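Local coordinates for YokD protein (Bacillus subtilis, PDB 2NYG), which probably acts as an aminoglycoside N-acetyltransferase that binds coenzyme A and may contribute to antibiotic resistance, at residues A[21-26]-A[57-62]; A[235-240]-A[248-253]. One frame throughout, in Å; residues are numbered along the deposited sequence.

Contact 1 of 2, residues A[21-26]-A[57-62]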
# COMPACT_ATOMS: atom_id res chain seq x y z
N ASP A 21 -0.58 12.43 -21.96
CA ASP A 21 0.21 13.50 -21.36
C ASP A 21 1.64 13.09 -21.15
O ASP A 21 2.55 13.87 -21.37
CB ASP A 21 -0.35 13.93 -20.01
CG ASP A 21 -1.79 14.38 -20.10
OD1 ASP A 21 -2.16 15.06 -21.07
OD2 ASP A 21 -2.56 14.05 -19.18
N LEU A 22 1.86 11.86 -20.71
CA LEU A 22 3.22 11.41 -20.49
C LEU A 22 4.03 11.46 -21.78
O LEU A 22 5.19 11.87 -21.77
CB LEU A 22 3.23 10.00 -19.91
CG LEU A 22 2.79 9.90 -18.45
CD1 LEU A 22 2.68 8.44 -18.06
CD2 LEU A 22 3.77 10.62 -17.55
N LYS A 23 3.41 11.05 -22.89
CA LYS A 23 4.10 11.06 -24.17
C LYS A 23 4.35 12.50 -24.66
O LYS A 23 5.41 12.80 -25.19
CB LYS A 23 3.29 10.28 -25.22
CG LYS A 23 3.16 8.78 -24.96
CD LYS A 23 2.32 8.10 -26.06
CE LYS A 23 2.24 6.59 -25.92
NZ LYS A 23 3.54 5.92 -26.18
N ALA A 24 3.37 13.37 -24.48
CA ALA A 24 3.51 14.75 -24.89
C ALA A 24 4.65 15.39 -24.11
O ALA A 24 5.42 16.18 -24.65
CB ALA A 24 2.21 15.51 -24.61
N LEU A 25 4.76 15.04 -22.83
CA LEU A 25 5.80 15.56 -21.95
C LEU A 25 7.20 15.16 -22.45
O LEU A 25 8.11 15.98 -22.47
CB LEU A 25 5.56 15.05 -20.52
CG LEU A 25 6.46 15.38 -19.32
CD1 LEU A 25 7.59 14.41 -19.29
CD2 LEU A 25 6.96 16.82 -19.35
N GLY A 26 7.36 13.90 -22.85
CA GLY A 26 8.66 13.48 -23.35
C GLY A 26 9.07 12.06 -23.02
O GLY A 26 10.11 11.59 -23.46
N ILE A 57 3.66 2.23 -17.48
CA ILE A 57 4.08 1.00 -18.14
C ILE A 57 3.74 1.03 -19.63
O ILE A 57 4.54 0.60 -20.48
CB ILE A 57 3.43 -0.22 -17.43
CG1 ILE A 57 4.13 -0.44 -16.09
CG2 ILE A 57 3.52 -1.45 -18.29
CD1 ILE A 57 3.67 -1.61 -15.31
N ASP A 58 2.58 1.56 -19.96
CA ASP A 58 2.14 1.66 -21.34
C ASP A 58 3.09 2.50 -22.16
O ASP A 58 3.38 2.20 -23.32
CB ASP A 58 0.75 2.27 -21.41
CG ASP A 58 -0.33 1.26 -21.19
OD1 ASP A 58 -0.01 0.16 -20.67
OD2 ASP A 58 -1.50 1.56 -21.53
N VAL A 59 3.58 3.57 -21.54
CA VAL A 59 4.47 4.46 -22.25
C VAL A 59 5.86 3.88 -22.35
O VAL A 59 6.38 3.69 -23.45
CB VAL A 59 4.51 5.82 -21.56
CG1 VAL A 59 5.45 6.76 -22.29
CG2 VAL A 59 3.10 6.41 -21.52
N VAL A 60 6.45 3.57 -21.20
CA VAL A 60 7.81 3.05 -21.16
C VAL A 60 8.00 1.65 -21.76
O VAL A 60 9.12 1.23 -22.03
CB VAL A 60 8.36 3.09 -19.71
CG1 VAL A 60 8.47 1.69 -19.13
CG2 VAL A 60 9.69 3.79 -19.70
N THR A 61 6.89 0.95 -21.97
CA THR A 61 6.91 -0.39 -22.56
C THR A 61 7.78 -1.40 -21.82
O THR A 61 8.58 -1.05 -20.96
CB THR A 61 7.36 -0.35 -24.05
OG1 THR A 61 6.87 -1.50 -24.72
CG2 THR A 61 8.86 -0.41 -24.15
N GLU A 62 7.61 -2.67 -22.17
CA GLU A 62 8.37 -3.76 -21.56
C GLU A 62 9.87 -3.69 -21.89
O GLU A 62 10.67 -4.48 -21.39
CB GLU A 62 7.78 -5.08 -22.04
CG GLU A 62 8.41 -6.32 -21.43
CD GLU A 62 7.70 -7.61 -21.86
OE1 GLU A 62 6.50 -7.77 -21.53
OE2 GLU A 62 8.35 -8.46 -22.51

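Contact 2 of 2, residues A[235-240]-A[248-253]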
# COMPACT_ATOMS: atom_id res chain seq x y z
N HIS A 235 20.20 24.08 -18.14
CA HIS A 235 20.11 22.70 -18.59
C HIS A 235 18.79 22.31 -19.21
O HIS A 235 17.73 22.78 -18.79
CB HIS A 235 20.48 21.78 -17.43
CG HIS A 235 21.93 21.85 -17.10
ND1 HIS A 235 22.85 21.00 -17.67
CD2 HIS A 235 22.63 22.75 -16.37
CE1 HIS A 235 24.07 21.39 -17.32
NE2 HIS A 235 23.96 22.45 -16.54
N ASN A 236 18.86 21.48 -20.24
CA ASN A 236 17.67 21.04 -20.96
C ASN A 236 16.78 20.26 -20.04
O ASN A 236 17.23 19.38 -19.31
CB ASN A 236 18.04 20.19 -22.17
CG ASN A 236 18.70 21.01 -23.26
OD1 ASN A 236 18.21 22.09 -23.62
ND2 ASN A 236 19.81 20.51 -23.80
N MET A 237 15.50 20.59 -20.08
CA MET A 237 14.54 19.96 -19.21
C MET A 237 13.14 20.12 -19.79
O MET A 237 12.72 21.23 -20.09
CB MET A 237 14.64 20.63 -17.85
CG MET A 237 13.68 20.09 -16.85
SD MET A 237 13.77 20.99 -15.33
CE MET A 237 15.44 20.44 -14.75
N LYS A 238 12.42 19.02 -19.95
CA LYS A 238 11.08 19.11 -20.49
C LYS A 238 10.07 19.38 -19.39
O LYS A 238 10.08 18.75 -18.35
CB LYS A 238 10.74 17.81 -21.24
CG LYS A 238 11.71 17.55 -22.37
CD LYS A 238 11.35 16.35 -23.20
CE LYS A 238 12.34 16.19 -24.35
NZ LYS A 238 12.02 15.03 -25.23
N VAL A 239 9.21 20.37 -19.62
CA VAL A 239 8.19 20.71 -18.65
C VAL A 239 6.84 20.50 -19.32
O VAL A 239 6.70 20.64 -20.53
CB VAL A 239 8.35 22.20 -18.17
CG1 VAL A 239 7.24 22.56 -17.20
CG2 VAL A 239 9.68 22.38 -17.50
N GLY A 240 5.84 20.13 -18.53
CA GLY A 240 4.52 19.89 -19.08
C GLY A 240 3.60 19.23 -18.07
O GLY A 240 4.05 18.58 -17.13
N ARG A 248 8.27 17.66 -14.80
CA ARG A 248 9.47 17.90 -15.55
C ARG A 248 10.22 16.60 -15.66
O ARG A 248 10.25 15.80 -14.74
CB ARG A 248 10.32 19.02 -14.97
CG ARG A 248 10.61 18.99 -13.52
CD ARG A 248 11.26 20.32 -13.19
NE ARG A 248 10.95 20.77 -11.84
CZ ARG A 248 10.51 21.98 -11.53
NH1 ARG A 248 10.30 22.89 -12.48
NH2 ARG A 248 10.25 22.29 -10.27
N LEU A 249 10.79 16.39 -16.84
CA LEU A 249 11.55 15.20 -17.13
C LEU A 249 12.94 15.66 -17.53
O LEU A 249 13.06 16.53 -18.39
CB LEU A 249 10.90 14.43 -18.28
CG LEU A 249 11.72 13.24 -18.80
CD1 LEU A 249 11.67 12.10 -17.81
CD2 LEU A 249 11.20 12.79 -20.14
N PHE A 250 13.97 15.09 -16.92
CA PHE A 250 15.35 15.45 -17.24
C PHE A 250 16.33 14.31 -17.07
O PHE A 250 16.00 13.26 -16.53
CB PHE A 250 15.80 16.65 -16.40
CG PHE A 250 15.70 16.42 -14.93
CD1 PHE A 250 16.70 15.73 -14.24
CD2 PHE A 250 14.62 16.93 -14.20
CE1 PHE A 250 16.62 15.54 -12.87
CE2 PHE A 250 14.54 16.75 -12.83
CZ PHE A 250 15.54 16.06 -12.16
N SER A 251 17.54 14.52 -17.56
CA SER A 251 18.62 13.53 -17.50
C SER A 251 19.10 13.34 -16.05
O SER A 251 19.35 14.30 -15.35
CB SER A 251 19.77 14.00 -18.37
OG SER A 251 20.85 13.10 -18.27
N LEU A 252 19.22 12.09 -15.62
CA LEU A 252 19.65 11.83 -14.26
C LEU A 252 21.15 12.06 -14.16
O LEU A 252 21.62 12.75 -13.25
CB LEU A 252 19.28 10.41 -13.84
CG LEU A 252 19.61 9.94 -12.42
CD1 LEU A 252 18.71 8.82 -12.00
CD2 LEU A 252 21.06 9.49 -12.35
N THR A 253 21.89 11.50 -15.12
CA THR A 253 23.34 11.65 -15.18
C THR A 253 23.72 13.14 -15.22
O THR A 253 24.68 13.57 -14.59
CB THR A 253 23.88 10.97 -16.42
OG1 THR A 253 23.53 9.58 -16.38
CG2 THR A 253 25.38 11.10 -16.48
O HOH W 1 18.61 16.99 -18.68

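Contact 1 of 2, residues A[21-26]-A[57-62]
Leu-22, Lys-23 and Val-59 bring no ring, amide or carboxylate to this contact, so no face or edge is in play and the touching groups are saturated carbons. The arrangement is side-chain packing between the C-terminal ends of helix 15-25 and helix 48-60, with the fork of Val-59 set against two consecutive residues of the first helix. CG2 of Val-59 meets Leu-22, lying 3.9 Å from its CB and 4.0 Å from its CD1, and thus touches both the root and one tip of the leucine; it also comes within 4.2 Å of Lys-23 CG. CG1 of Val-59 rests against that same Lys-23 CG, at 4.1 Å. The valine's fork is set by its first torsion: CG1 stands opposite the backbone N (chi1 180°), which leaves CG2 beside that N and on the leucine's side. Leu-22 and Val-59 meet at a slant, whereas Lys-23 and Val-59 run past one another in opposite directions. On the lysine, CG is placed opposite the carbonyl carbon (chi1 -66°), and the stem makes its contact there.

The backbones stay apart, with the Lys-23 and Val-59 CA atoms 6.9 Å from each other. Gly-26 and Thr-61, both with positive phi, mark where the two helices end. Val-59 also packs on Thr-19 and Leu-27, which places it against both helix 15-25 and the loop after it.

Leu-22 and Val-59 are buried while Lys-23 is exposed, and the segments share no polar bond. The chemistry is therefore that of a small apolar contact, 159 Å² in all, with the lysine methylenes at its exposed side.

Contact 2 of 2, residues A[235-240]-A[248-253]
Met-237 reaches across to Arg-248 and Phe-250 on the neighbouring strand, and its chain can be followed outward from CB. With CG opposite the backbone N (chi1 179°), the chain leaves CB so that CG comes 4.0 Å from Arg-248 CB and also close to the carbonyl O of Leu-249. SD comes next, slanting across the arginine stem and touching its CD; relative to the guanidinium the sulfur is oblique. A bend at chi3 (-69°) then carries CE to the aromatic ring, 3.6 Å from Phe-250 CD2. The sulfur makes a Met-aromatic contact, 5.4 Å from SD to the centroid of the Phe-250 ring and 58° off the ring normal, again an oblique approach.

Beneath these side chains lies an antiparallel beta hairpin of strands 238-242 and 245-251, the former outermost in the mixed sheet within this chain. Lys-238 and Leu-249 form a hydrogen-bonded pair, with Lys-238 N to Leu-249 O at 3.0 Å and Leu-249 N to Lys-238 O at 2.9 Å. Val-239 and Arg-248 make the adjoining non-hydrogen-bonded pair, their CB atoms on the sheet face opposite to that of Lys-238 and Leu-249. Further along, a water bridges the two backbones, donating to Asn-236 O at 2.8 Å and accepting from Ser-251 N at 2.9 Å.

The Arg-248 guanidinium is held by salt bridges to Glu-232 and Asp-177. Met-237 also touches Phe-231 and Glu-232 of helix 224-234. The chemistry thus divides the work: the two Lys-238/Leu-249 bonds define the register, the water joins the backbones beyond them, the thioether fills in between arginine stem and phenylalanine ring, and the two carboxylates probably stabilise the arginine's positive charge.

In the fold
Contact 1 comes first along the chain and closes before contact 2 opens; their centres lie 15 Å apart, on the same side of the chain's centre. Contact 1 joins helix 15-25 to helix 48-60, the crossover helix between the parallel strands 32-37 and 65-69. Contact 2 pairs strands 238-242 and 245-251, a hairpin at one end of the same mixed sheet. The two meet through the end of helix 15-25: Leu-25 CD1 lies 3.5 Å from Leu-249 CB, and Asp-21 makes a weak hydrogen bond to Gly-243 in the hairpin turn. Helix 15-25 thus sits between the hairpin and the end of helix 48-60, with the Leu-22 side chain about 8 Å from that of Ile-42, a coenzyme A-binding residue.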